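Local coordinates for GGDEF and EAL domain-containing protein (Vibrio cholerae O1 str. 2010EL-1786, PDB 6PWK) that probably acts as a LapD-type receptor for c-di-GMP, binding the cyclic dinucleotide in signalling that governs cell adhesion and biofilm formation, at residues A[205-210]-A[406-411]; A[353-358]-A[386-391]. One frame throughout, in Å; residues are numbered along the deposited sequence.

Contact 1 (A[205-210]-A[406-411]). With C2E (9,9'-[(2R,3R,3aS,5S,7aR,9R,10R,10aS,12S,14aR)-3,5,10,12-tetrahydroxy-5,12-dioxidooctahydro-2H,7H-difuro[3,2-d:3',2'-j][1,3,7,9,2,8]tetraoxadiphosphacyclododecine-2,9-diyl]bis(2-amino-1,9-dihydro-6H-purin-6-one)), chain C.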
loop_
_atom_site.group_PDB
_atom_site.type_symbol
_atom_site.label_atom_id
_atom_site.label_comp_id
_atom_site.label_asym_id
_atom_site.label_seq_id
_atom_site.Cartn_x
_atom_site.Cartn_y
_atom_site.Cartn_z
ATOM N N GLN A 205 -2.901 29.823 -17.408
ATOM C CA GLN A 205 -3.340 29.671 -18.790
ATOM C C GLN A 205 -4.860 29.591 -18.818
ATOM O O GLN A 205 -5.451 28.712 -18.181
ATOM C CB GLN A 205 -2.723 28.430 -19.435
ATOM C CG GLN A 205 -2.910 28.370 -20.942
ATOM C CD GLN A 205 -2.313 27.124 -21.560
ATOM O OE1 GLN A 205 -2.512 26.014 -21.066
ATOM N NE2 GLN A 205 -1.572 27.301 -22.647
ATOM N N ALA A 206 -5.486 30.500 -19.558
ATOM C CA ALA A 206 -6.937 30.596 -19.574
ATOM C C ALA A 206 -7.546 29.603 -20.555
ATOM O O ALA A 206 -7.066 29.441 -21.681
ATOM C CB ALA A 206 -7.371 32.016 -19.932
ATOM N N ALA A 207 -8.609 28.935 -20.114
ATOM C CA ALA A 207 -9.420 28.075 -20.969
ATOM C C ALA A 207 -10.645 28.875 -21.395
ATOM O O ALA A 207 -11.533 29.141 -20.579
ATOM C CB ALA A 207 -9.817 26.794 -20.238
ATOM N N ASN A 208 -10.688 29.262 -22.667
ATOM C CA ASN A 208 -11.698 30.179 -23.174
ATOM C C ASN A 208 -12.617 29.484 -24.168
ATOM O O ASN A 208 -12.202 28.581 -24.901
ATOM C CB ASN A 208 -11.058 31.399 -23.848
ATOM C CG ASN A 208 -10.252 32.245 -22.883
ATOM O OD1 ASN A 208 -10.479 32.215 -21.674
ATOM N ND2 ASN A 208 -9.308 33.009 -23.414
ATOM N N SER A 209 -13.872 29.925 -24.186
ATOM C CA SER A 209 -14.832 29.481 -25.181
ATOM C C SER A 209 -14.599 30.229 -26.491
ATOM O O SER A 209 -13.754 31.124 -26.584
ATOM C CB SER A 209 -16.259 29.699 -24.671
ATOM O OG SER A 209 -16.546 31.081 -24.550
ATOM N N SER A 210 -15.360 29.861 -27.524
ATOM C CA SER A 210 -15.279 30.587 -28.788
ATOM C C SER A 210 -15.793 32.014 -28.663
ATOM O O SER A 210 -15.495 32.846 -29.526
ATOM C CB SER A 210 -16.060 29.851 -29.874
ATOM O OG SER A 210 -17.428 29.745 -29.521
ATOM N N ILE A 406 -16.306 21.103 -29.523
ATOM C CA ILE A 406 -15.623 21.361 -28.259
ATOM C C ILE A 406 -15.999 22.757 -27.781
ATOM O O ILE A 406 -15.959 23.720 -28.555
ATOM C CB ILE A 406 -14.102 21.215 -28.418
ATOM C CG1 ILE A 406 -13.761 19.861 -29.042
ATOM C CG2 ILE A 406 -13.404 21.373 -27.075
ATOM C CD1 ILE A 406 -14.264 18.676 -28.245
ATOM N N GLU A 407 -16.367 22.872 -26.503
ATOM C CA GLU A 407 -16.906 24.132 -26.003
ATOM C C GLU A 407 -15.811 25.166 -25.764
ATOM O O GLU A 407 -15.888 26.289 -26.277
ATOM C CB GLU A 407 -17.713 23.889 -24.724
ATOM C CG GLU A 407 -19.093 23.294 -24.978
ATOM C CD GLU A 407 -19.988 23.333 -23.754
ATOM O OE1 GLU A 407 -19.566 22.844 -22.686
ATOM O OE2 GLU A 407 -21.115 23.865 -23.861
ATOM N N VAL A 408 -14.786 24.813 -24.987
ATOM C CA VAL A 408 -13.728 25.751 -24.641
ATOM C C VAL A 408 -12.382 25.147 -25.025
ATOM O O VAL A 408 -12.225 23.924 -25.108
ATOM C CB VAL A 408 -13.768 26.139 -23.138
ATOM C CG1 VAL A 408 -15.026 25.597 -22.479
ATOM C CG2 VAL A 408 -12.532 25.672 -22.397
ATOM N N PHE A 409 -11.408 26.022 -25.282
ATOM C CA PHE A 409 -10.097 25.625 -25.772
ATOM C C PHE A 409 -9.008 26.236 -24.902
ATOM O O PHE A 409 -9.197 27.290 -24.288
ATOM C CB PHE A 409 -9.898 26.053 -27.235
ATOM C CG PHE A 409 -10.998 25.601 -28.153
ATOM C CD1 PHE A 409 -12.174 26.327 -28.260
ATOM C CD2 PHE A 409 -10.855 24.451 -28.912
ATOM C CE1 PHE A 409 -13.188 25.912 -29.101
ATOM C CE2 PHE A 409 -11.865 24.033 -29.757
ATOM C CZ PHE A 409 -13.032 24.763 -29.851
ATOM N N GLN A 410 -7.859 25.565 -24.864
ATOM C CA GLN A 410 -6.725 25.997 -24.061
ATOM C C GLN A 410 -5.440 25.673 -24.806
ATOM O O GLN A 410 -5.343 24.635 -25.464
ATOM C CB GLN A 410 -6.733 25.318 -22.680
ATOM C CG GLN A 410 -5.688 25.846 -21.708
ATOM C CD GLN A 410 -5.745 25.158 -20.354
ATOM O OE1 GLN A 410 -6.688 24.425 -20.055
ATOM N NE2 GLN A 410 -4.729 25.390 -19.531
ATOM N N GLY A 411 -4.466 26.560 -24.709
ATOM C CA GLY A 411 -3.192 26.343 -25.365
ATOM C C GLY A 411 -2.552 27.658 -25.760
ATOM O O GLY A 411 -3.060 28.739 -25.475
HETATM P P1 C2E C . -0.749 19.292 -17.844
HETATM O O2P C2E C . -1.995 19.152 -17.011
HETATM O O1P C2E C . -1.088 18.650 -19.160
HETATM O "O5'" C2E C . -0.436 20.856 -18.212
HETATM C "C5'" C2E C . -0.254 21.190 -19.548
HETATM C "C4'" C2E C . 1.279 21.201 -19.799
HETATM O "O4'" C2E C . 1.532 21.401 -21.059
HETATM C "C3'" C2E C . 1.944 22.400 -19.099
HETATM O "O3'" C2E C . 3.268 22.164 -19.101
HETATM C "C2'" C2E C . 1.654 23.516 -20.114
HETATM O "O2'" C2E C . 2.552 24.680 -19.866
HETATM C "C1'" C2E C . 2.057 22.920 -21.200
HETATM N N9 C2E C . 1.587 23.337 -22.496
HETATM C C8 C2E C . 0.535 24.100 -22.112
HETATM N N7 C2E C . -0.039 24.572 -23.249
HETATM C C5 C2E C . 0.633 24.104 -24.294
HETATM C C6 C2E C . 0.490 24.256 -25.818
HETATM O O6 C2E C . -0.365 24.918 -26.301
HETATM N N1 C2E C . 1.412 23.592 -26.688
HETATM C C2 C2E C . 2.477 22.772 -26.171
HETATM N N2 C2E C . 3.443 22.070 -27.011
HETATM N N3 C2E C . 2.580 22.646 -24.726
HETATM C C4 C2E C . 1.632 23.334 -23.814
HETATM P P11 C2E C . 3.952 22.328 -17.598
HETATM O O21 C2E C . 3.999 23.704 -16.990
HETATM O O11 C2E C . 5.393 21.909 -17.747
HETATM O O5A C2E C . 3.145 21.169 -16.742
HETATM C C5A C2E C . 3.557 19.873 -17.078
HETATM C C4A C2E C . 2.883 18.891 -16.207
HETATM O O4A C2E C . 3.321 19.020 -14.984
HETATM C C3A C2E C . 1.223 19.175 -16.171
HETATM O O3A C2E C . 0.543 18.422 -17.281
HETATM C C2A C2E C . 0.840 18.764 -15.083
HETATM O O2A C2E C . 0.467 17.308 -15.178
HETATM C C1A C2E C . 2.105 18.977 -14.085
HETATM N N91 C2E C . 1.971 20.090 -13.402
HETATM C C81 C2E C . 2.228 21.356 -13.767
HETATM N N71 C2E C . 1.923 22.124 -12.704
HETATM C C51 C2E C . 1.492 21.339 -11.721
HETATM C C61 C2E C . 1.013 21.638 -10.305
HETATM O O61 C2E C . 0.995 22.760 -9.942
HETATM N N11 C2E C . 0.594 20.585 -9.433
HETATM C C21 C2E C . 0.622 19.223 -9.887
HETATM N N21 C2E C . 0.196 18.154 -8.996
HETATM N N31 C2E C . 1.081 18.947 -11.249
HETATM C C41 C2E C . 1.518 20.053 -12.153
#
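Asn-208 and Phe-409 form an antiparallel hydrogen-bonded pair that joins strand 200-209 to the short, weakly bonded strand 408-409, the first and last of the EAL barrel, and so closes this TIM-like sheet on itself; the reversed direction of 200-209 is characteristic of EAL domains. Two backbone bonds define the pair: Asn-208 N donates to Phe-409 O at 3.0 Å, and Phe-409 N to Asn-208 O at 2.7 Å.

Apolar contact is sparse. Ala-207 CB touches the CG2 branch of Val-408 at 3.6 Å, while the Phe-409 ring turns its edge to Asn-208 O and packs on Leu-398 and Leu-401 of helix 395-402.

The side-chain hydrogen bond across the segments joins two glutamines. With Gln-205 CG anti to the backbone N (chi1 -168°) and the chain extended to CD, its amide meets that of Gln-410, whose NE2 donates to Gln-205 OE1 at 2.8 Å. The amide planes stand 84° apart, the donor tilted out of the carbonyl plane. Gln-410 NE2 also bonds Glu-218, a magnesium ligand, and Gln-410 OE1 accepts from Lys-355, an arrangement consistent with one amide orientation, since the Lys-355 ammonium can only donate.

At the ligand, Gly-411 brings its CA to within 3.3 Å of C2E O6, at backbone angles suited to glycine. Gln-205 NE2 donates to C2E N7 at 3.2 Å, N-H...N angle 157°.

Contact 2 (A[353-358]-A[386-391]). With C2E (9,9'-[(2R,3R,3aS,5S,7aR,9R,10R,10aS,12S,14aR)-3,5,10,12-tetrahydroxy-5,12-dioxidooctahydro-2H,7H-difuro[3,2-d:3',2'-j][1,3,7,9,2,8]tetraoxadiphosphacyclododecine-2,9-diyl]bis(2-amino-1,9-dihydro-6H-purin-6-one)), chain C.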
loop_
_atom_site.group_PDB
_atom_site.type_symbol
_atom_site.label_atom_id
_atom_site.label_comp_id
_atom_site.label_asym_id
_atom_site.label_seq_id
_atom_site.Cartn_x
_atom_site.Cartn_y
_atom_site.Cartn_z
ATOM N N TYR A 353 -16.091 19.301 -15.640
ATOM C CA TYR A 353 -15.561 19.438 -16.987
ATOM C C TYR A 353 -14.685 18.236 -17.304
ATOM O O TYR A 353 -14.336 17.442 -16.426
ATOM C CB TYR A 353 -14.765 20.736 -17.151
ATOM C CG TYR A 353 -13.522 20.808 -16.292
ATOM C CD1 TYR A 353 -12.299 20.347 -16.763
ATOM C CD2 TYR A 353 -13.571 21.343 -15.012
ATOM C CE1 TYR A 353 -11.160 20.412 -15.982
ATOM C CE2 TYR A 353 -12.437 21.414 -14.223
ATOM C CZ TYR A 353 -11.235 20.947 -14.714
ATOM O OH TYR A 353 -10.104 21.015 -13.933
ATOM N N VAL A 354 -14.331 18.114 -18.578
ATOM C CA VAL A 354 -13.355 17.135 -19.039
ATOM C C VAL A 354 -12.372 17.856 -19.950
ATOM O O VAL A 354 -12.774 18.467 -20.948
ATOM C CB VAL A 354 -14.014 15.945 -19.764
ATOM C CG1 VAL A 354 -14.704 15.035 -18.761
ATOM C CG2 VAL A 354 -15.014 16.424 -20.808
ATOM N N LYS A 355 -11.093 17.816 -19.592
ATOM C CA LYS A 355 -10.032 18.386 -20.411
ATOM C C LYS A 355 -9.428 17.262 -21.243
ATOM O O LYS A 355 -8.878 16.306 -20.689
ATOM C CB LYS A 355 -8.973 19.066 -19.544
ATOM C CG LYS A 355 -8.068 20.020 -20.306
ATOM C CD LYS A 355 -7.313 20.942 -19.359
ATOM C CE LYS A 355 -8.270 21.794 -18.540
ATOM N NZ LYS A 355 -7.552 22.774 -17.677
ATOM N N LEU A 356 -9.547 17.374 -22.564
ATOM C CA LEU A 356 -9.154 16.290 -23.452
ATOM C C LEU A 356 -7.673 15.963 -23.308
ATOM O O LEU A 356 -6.853 16.816 -22.961
ATOM C CB LEU A 356 -9.459 16.656 -24.904
ATOM C CG LEU A 356 -10.927 16.660 -25.327
ATOM C CD1 LEU A 356 -11.076 17.270 -26.711
ATOM C CD2 LEU A 356 -11.483 15.248 -25.301
ATOM N N ASP A 357 -7.341 14.701 -23.567
ATOM C CA ASP A 357 -5.947 14.297 -23.676
ATOM C C ASP A 357 -5.275 15.095 -24.786
ATOM O O ASP A 357 -5.808 15.209 -25.894
ATOM C CB ASP A 357 -5.860 12.794 -23.958
ATOM C CG ASP A 357 -4.437 12.262 -23.911
ATOM O OD1 ASP A 357 -3.494 13.059 -23.716
ATOM O OD2 ASP A 357 -4.262 11.035 -24.065
ATOM N N TYR A 358 -4.104 15.658 -24.482
ATOM C CA TYR A 358 -3.417 16.497 -25.456
ATOM C C TYR A 358 -2.934 15.718 -26.670
ATOM O O TYR A 358 -2.541 16.338 -27.663
ATOM C CB TYR A 358 -2.242 17.223 -24.797
ATOM C CG TYR A 358 -0.999 16.386 -24.571
ATOM C CD1 TYR A 358 -0.847 15.628 -23.417
ATOM C CD2 TYR A 358 0.034 16.380 -25.500
ATOM C CE1 TYR A 358 0.294 14.872 -23.204
ATOM C CE2 TYR A 358 1.175 15.629 -25.298
ATOM C CZ TYR A 358 1.299 14.877 -24.149
ATOM O OH TYR A 358 2.435 14.131 -23.944
ATOM N N THR A 386 -18.844 20.114 -19.457
ATOM C CA THR A 386 -18.071 20.962 -20.352
ATOM C C THR A 386 -16.835 20.220 -20.846
ATOM O O THR A 386 -16.106 19.613 -20.057
ATOM C CB THR A 386 -17.665 22.248 -19.634
ATOM O OG1 THR A 386 -18.832 22.912 -19.135
ATOM C CG2 THR A 386 -16.923 23.177 -20.578
ATOM N N THR A 387 -16.600 20.264 -22.155
ATOM C CA THR A 387 -15.408 19.677 -22.748
ATOM C C THR A 387 -14.390 20.768 -23.045
ATOM O O THR A 387 -14.742 21.846 -23.533
ATOM C CB THR A 387 -15.738 18.919 -24.035
ATOM O OG1 THR A 387 -16.249 19.834 -25.012
ATOM C CG2 THR A 387 -16.767 17.836 -23.764
ATOM N N ILE A 388 -13.126 20.480 -22.749
ATOM C CA ILE A 388 -12.036 21.432 -22.926
ATOM C C ILE A 388 -10.945 20.758 -23.746
ATOM O O ILE A 388 -10.418 19.714 -23.344
ATOM C CB ILE A 388 -11.474 21.921 -21.582
ATOM C CG1 ILE A 388 -12.585 22.532 -20.723
ATOM C CG2 ILE A 388 -10.341 22.912 -21.805
ATOM C CD1 ILE A 388 -12.117 23.022 -19.369
ATOM N N ALA A 389 -10.611 21.347 -24.892
ATOM C CA ALA A 389 -9.466 20.892 -25.663
ATOM C C ALA A 389 -8.180 21.411 -25.032
ATOM O O ALA A 389 -8.136 22.513 -24.481
ATOM C CB ALA A 389 -9.567 21.358 -27.115
ATOM N N SER A 390 -7.126 20.604 -25.119
ATOM C CA SER A 390 -5.910 20.837 -24.354
ATOM C C SER A 390 -4.708 20.988 -25.275
ATOM O O SER A 390 -4.561 20.245 -26.251
ATOM C CB SER A 390 -5.664 19.690 -23.363
ATOM O OG SER A 390 -4.469 19.886 -22.627
ATOM N N ARG A 391 -3.853 21.960 -24.945
ATOM C CA ARG A 391 -2.558 22.153 -25.599
ATOM C C ARG A 391 -2.713 22.402 -27.101
ATOM O O ARG A 391 -2.020 21.813 -27.932
ATOM C CB ARG A 391 -1.626 20.971 -25.313
ATOM C CG ARG A 391 -0.859 21.146 -24.006
ATOM C CD ARG A 391 -0.770 19.892 -23.147
ATOM N NE ARG A 391 0.424 19.102 -23.428
ATOM C CZ ARG A 391 1.052 18.353 -22.526
ATOM N NH1 ARG A 391 0.603 18.299 -21.280
ATOM N NH2 ARG A 391 2.133 17.667 -22.867
HETATM P P1 C2E C . -0.749 19.292 -17.844
HETATM O O2P C2E C . -1.995 19.152 -17.011
HETATM O O1P C2E C . -1.088 18.650 -19.160
HETATM O "O5'" C2E C . -0.436 20.856 -18.212
HETATM C "C5'" C2E C . -0.254 21.190 -19.548
HETATM C "C4'" C2E C . 1.279 21.201 -19.799
HETATM O "O4'" C2E C . 1.532 21.401 -21.059
HETATM C "C3'" C2E C . 1.944 22.400 -19.099
HETATM O "O3'" C2E C . 3.268 22.164 -19.101
HETATM C "C2'" C2E C . 1.654 23.516 -20.114
HETATM O "O2'" C2E C . 2.552 24.680 -19.866
HETATM C "C1'" C2E C . 2.057 22.920 -21.200
HETATM N N9 C2E C . 1.587 23.337 -22.496
HETATM C C8 C2E C . 0.535 24.100 -22.112
HETATM N N7 C2E C . -0.039 24.572 -23.249
HETATM C C5 C2E C . 0.633 24.104 -24.294
HETATM C C6 C2E C . 0.490 24.256 -25.818
HETATM O O6 C2E C . -0.365 24.918 -26.301
HETATM N N1 C2E C . 1.412 23.592 -26.688
HETATM C C2 C2E C . 2.477 22.772 -26.171
HETATM N N2 C2E C . 3.443 22.070 -27.011
HETATM N N3 C2E C . 2.580 22.646 -24.726
HETATM C C4 C2E C . 1.632 23.334 -23.814
HETATM P P11 C2E C . 3.952 22.328 -17.598
HETATM O O21 C2E C . 3.999 23.704 -16.990
HETATM O O11 C2E C . 5.393 21.909 -17.747
HETATM O O5A C2E C . 3.145 21.169 -16.742
HETATM C C5A C2E C . 3.557 19.873 -17.078
HETATM C C4A C2E C . 2.883 18.891 -16.207
HETATM O O4A C2E C . 3.321 19.020 -14.984
HETATM C C3A C2E C . 1.223 19.175 -16.171
HETATM O O3A C2E C . 0.543 18.422 -17.281
HETATM C C2A C2E C . 0.840 18.764 -15.083
HETATM O O2A C2E C . 0.467 17.308 -15.178
HETATM C C1A C2E C . 2.105 18.977 -14.085
HETATM N N91 C2E C . 1.971 20.090 -13.402
HETATM C C81 C2E C . 2.228 21.356 -13.767
HETATM N N71 C2E C . 1.923 22.124 -12.704
HETATM C C51 C2E C . 1.492 21.339 -11.721
HETATM C C61 C2E C . 1.013 21.638 -10.305
HETATM O O61 C2E C . 0.995 22.760 -9.942
HETATM N N11 C2E C . 0.594 20.585 -9.433
HETATM C C21 C2E C . 0.622 19.223 -9.887
HETATM N N21 C2E C . 0.196 18.154 -8.996
HETATM N N31 C2E C . 1.081 18.947 -11.249
HETATM C C41 C2E C . 1.518 20.053 -12.153
#
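Val-354 and Thr-387 sit side by side in a parallel pairing of strands 353-356 and 386-389, whose axes approach to 4.6 Å and differ in direction by 21°. This is the tightly packed part. Val-354 N donates to Thr-386 O (2.8 Å), Ile-388 N to Val-354 O and Leu-356 N to Ile-388 O.

On one face, Val-354 CG2 meets Thr-387 CG2 at 3.7 Å, and both residues pack against Ala-380 of helix 367-382. On the other, Ile-388 CD1 reaches the Tyr-353 ring at CD1, 3.7 Å away, and its CG2 branch touches the Lys-355 chain at CG and CE. Here Tyr-353 OH bonds Glu-304, and Lys-355 NZ forms salt bridges to Glu-304 and Glu-218, both magnesium ligands.

Beyond Leu-356 no backbone hydrogen bond joins the two segments; pairing gives way to side-chain contacts, chiefly a stack at Arg-391, the partly exposed, more open end against the buried strand pair. Its chain bends at chi2 and chi3, and the guanidinium lies flat on Tyr-358 in a cation-pi contact, planes 15° apart and CZ 3.4 Å from the ring centroid. NH2 lies over the ring centre, and Glu-167 holds Tyr-358 OH. The opposite guanidinium face meets C2E O4'; at its edge, in plane, NH1 makes a weak bond to C2E O1P (2.7 Å, N-H...O angle 122°). Arg-391 CG lies over the face of a C2E guanine, 3.3 Å from C4 and from C5.

The whole is a beta-alpha-beta unit of the TIM-like EAL barrel, its C-terminal strand ends leading to the c-di-GMP site.

Overall arrangement
Contacts 1 and 2 lie on the same side of the chain's centre, their own centres about 8 Å apart, and all four segments belong to the EAL domain. Along the chain the order is 205-210, 353-358, 386-391, 406-411, so the local pairing of contact 2 falls within the long span that contact 1 brings together. Strands 386-389 and 408-409 are parallel neighbours in one sheet, linked by a probable hydrogen bond from Ala-389 N to Val-408 O at 3.0 Å. The sheet therefore runs continuously from 353-356 through 386-389 and 408-409 to 200-209, and both contacts reach the same c-di-GMP, so the closing strands and the adjoining strand pair both contribute to the c-di-GMP pocket.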